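Local coordinates for ribosomal RNA small subunit methyltransferase E (Neisseria gonorrhoeae, PDB 5VM8), which probably methylates a uridine of the small-subunit ribosomal RNA at N3, with S-adenosyl methionine as methyl donor, as a knotted SPOUT-family enzyme, at residues Asp78-Leu83 with Arg149-Pro154. Numbering follows the deposited sequence.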
loop_
_atom_site.group_PDB
_atom_site.type_symbol
_atom_site.label_atom_id
_atom_site.label_comp_id
_atom_site.label_asym_id
_atom_site.label_seq_id
_atom_site.Cartn_x
_atom_site.Cartn_y
_atom_site.Cartn_z
ATOM N N ASP A 78 14.414 -6.741 -6.981
ATOM C CA ASP A 78 13.735 -6.610 -5.698
ATOM C C ASP A 78 13.953 -5.212 -5.131
ATOM O O ASP A 78 15.055 -4.883 -4.672
ATOM C CB ASP A 78 14.194 -7.667 -4.700
ATOM C CG ASP A 78 13.441 -7.570 -3.383
ATOM O OD1 ASP A 78 12.189 -7.448 -3.416
ATOM O OD2 ASP A 78 14.106 -7.604 -2.325
ATOM N N ASN A 79 12.888 -4.407 -5.147
ATOM C CA ASN A 79 12.869 -3.041 -4.640
ATOM C C ASN A 79 12.225 -2.928 -3.264
ATOM O O ASN A 79 11.974 -1.812 -2.797
ATOM C CB ASN A 79 12.130 -2.113 -5.610
ATOM C CG ASN A 79 12.783 -2.039 -6.952
ATOM O OD1 ASN A 79 14.005 -2.169 -7.075
ATOM N ND2 ASN A 79 11.985 -1.791 -7.978
ATOM N N GLU A 80 11.868 -4.047 -2.647
ATOM C CA GLU A 80 11.151 -4.012 -1.383
ATOM C C GLU A 80 12.046 -3.553 -0.234
ATOM O O GLU A 80 13.236 -3.867 -0.182
ATOM C CB GLU A 80 10.579 -5.392 -1.095
ATOM C CG GLU A 80 9.489 -5.773 -2.070
ATOM C CD GLU A 80 8.397 -4.734 -2.137
ATOM O OE1 GLU A 80 8.097 -4.280 -3.254
ATOM O OE2 GLU A 80 7.854 -4.355 -1.073
ATOM N N SER A 81 11.468 -2.782 0.674
ATOM C CA SER A 81 12.108 -2.531 1.950
ATOM C C SER A 81 12.064 -3.800 2.795
ATOM O O SER A 81 11.060 -4.519 2.777
ATOM C CB SER A 81 11.406 -1.395 2.699
ATOM O OG SER A 81 11.910 -1.208 4.020
ATOM N N PRO A 82 13.138 -4.112 3.528
ATOM C CA PRO A 82 13.107 -5.279 4.417
ATOM C C PRO A 82 12.294 -5.025 5.659
ATOM O O PRO A 82 12.001 -5.976 6.398
ATOM C CB PRO A 82 14.588 -5.493 4.761
ATOM C CG PRO A 82 15.184 -4.135 4.678
ATOM C CD PRO A 82 14.421 -3.388 3.608
ATOM N N LEU A 83 11.952 -3.762 5.911
ATOM C CA LEU A 83 11.109 -3.375 7.031
ATOM C C LEU A 83 9.650 -3.678 6.698
ATOM O O LEU A 83 9.159 -3.334 5.617
ATOM C CB LEU A 83 11.298 -1.891 7.328
ATOM C CG LEU A 83 10.647 -1.306 8.574
ATOM C CD1 LEU A 83 11.170 -2.041 9.816
ATOM C CD2 LEU A 83 10.925 0.203 8.660
ATOM N N ARG A 149 7.541 -1.527 -7.846
ATOM C CA ARG A 149 7.432 -2.635 -6.913
ATOM C C ARG A 149 6.835 -3.839 -7.628
ATOM O O ARG A 149 5.784 -3.734 -8.258
ATOM C CB ARG A 149 6.586 -2.228 -5.706
ATOM C CG ARG A 149 7.353 -1.328 -4.759
ATOM C CD ARG A 149 6.503 -0.890 -3.607
ATOM N NE ARG A 149 6.133 -2.020 -2.769
ATOM C CZ ARG A 149 5.494 -1.912 -1.615
ATOM N NH1 ARG A 149 5.165 -0.715 -1.154
ATOM N NH2 ARG A 149 5.183 -2.997 -0.924
ATOM N N ASN A 150 7.472 -4.993 -7.465
ATOM C CA ASN A 150 6.959 -6.247 -7.986
ATOM C C ASN A 150 6.182 -7.021 -6.938
ATOM O O ASN A 150 5.681 -8.117 -7.228
ATOM C CB ASN A 150 8.102 -7.083 -8.553
ATOM C CG ASN A 150 8.705 -6.447 -9.779
ATOM O OD1 ASN A 150 8.060 -5.647 -10.458
ATOM N ND2 ASN A 150 9.946 -6.778 -10.060
ATOM N N THR A 151 6.107 -6.484 -5.723
ATOM C CA THR A 151 5.277 -7.012 -4.657
ATOM C C THR A 151 4.173 -5.999 -4.422
ATOM O O THR A 151 4.446 -4.807 -4.260
ATOM C CB THR A 151 6.097 -7.240 -3.393
ATOM O OG1 THR A 151 7.137 -8.171 -3.702
ATOM C CG2 THR A 151 5.221 -7.823 -2.305
ATOM N N VAL A 152 2.919 -6.456 -4.480
ATOM C CA VAL A 152 1.762 -5.592 -4.352
ATOM C C VAL A 152 1.247 -5.708 -2.912
ATOM O O VAL A 152 0.862 -6.815 -2.503
ATOM C CB VAL A 152 0.660 -5.946 -5.361
ATOM C CG1 VAL A 152 -0.597 -5.127 -5.086
ATOM C CG2 VAL A 152 1.154 -5.699 -6.785
ATOM N N PRO A 153 1.297 -4.649 -2.119
ATOM C CA PRO A 153 0.751 -4.723 -0.759
ATOM C C PRO A 153 -0.753 -4.910 -0.818
ATOM O O PRO A 153 -1.431 -4.261 -1.625
ATOM C CB PRO A 153 1.131 -3.367 -0.133
ATOM C CG PRO A 153 1.500 -2.459 -1.277
ATOM C CD PRO A 153 1.928 -3.348 -2.421
ATOM N N PRO A 154 -1.310 -5.814 -0.015
ATOM C CA PRO A 154 -2.770 -6.002 -0.025
ATOM C C PRO A 154 -3.486 -4.846 0.653
ATOM O O PRO A 154 -2.966 -4.223 1.580
ATOM C CB PRO A 154 -2.965 -7.297 0.773
ATOM C CG PRO A 154 -1.807 -7.287 1.751
ATOM C CD PRO A 154 -0.642 -6.665 0.987
#
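A salt bridge between Glu80 and Arg149 ties the linker that leads from the PUA-like barrel into the SPOUT methyltransferase domain to the loop after helix 128-147. Two contacts make the bridge. Arg149 NE donates to Glu80 OE1 at 3.0 Å, using the syn lone pair of that oxygen. The bond is bent, with an N-H...O angle of 141°. Arg149 NH2 lies 3.0 Å from Glu80 OE2. The two groups are not coplanar: the carboxylate and guanidinium planes are turned 46° apart, and OE1 sits out of the guanidinium plane. The side chains cross at about a right angle. Glu80 is bent at chi2 (-54°), which turns CD out of an extended course. Its OE1 also touches the aliphatic part of the arginine, 3.4 Å from Arg149 CG.

Thr151 meets the same glutamate. Its CB is 3.6 Å from Glu80 CD, and Thr151 OG1 packs against Glu80 CG at 3.7 Å. Pro153 CD lies over one face of the guanidinium, 3.6 Å above its plane and offset toward the rim. Arg149 NH1 has other partners, the carbonyl oxygens of Val105, in the last turn of helix 94-106, and Val109, just after it. Asn79 adds a further tie beside the bridge, as its ND2 bonds to Gly148 O. On the barrel side, Asn150 OD1 accepts from Arg11 NH1.

Arg149 is buried, while Glu80 is partly exposed. The carboxylate would supply a countercharge to this buried cation, and the carbonyls would add to its stabilisation. With NE and NH2 meeting Glu80 and NH1 bonded to the two carbonyls, the guanidinium joins the interdomain linker to the methyltransferase domain by charge and hydrogen bonding together.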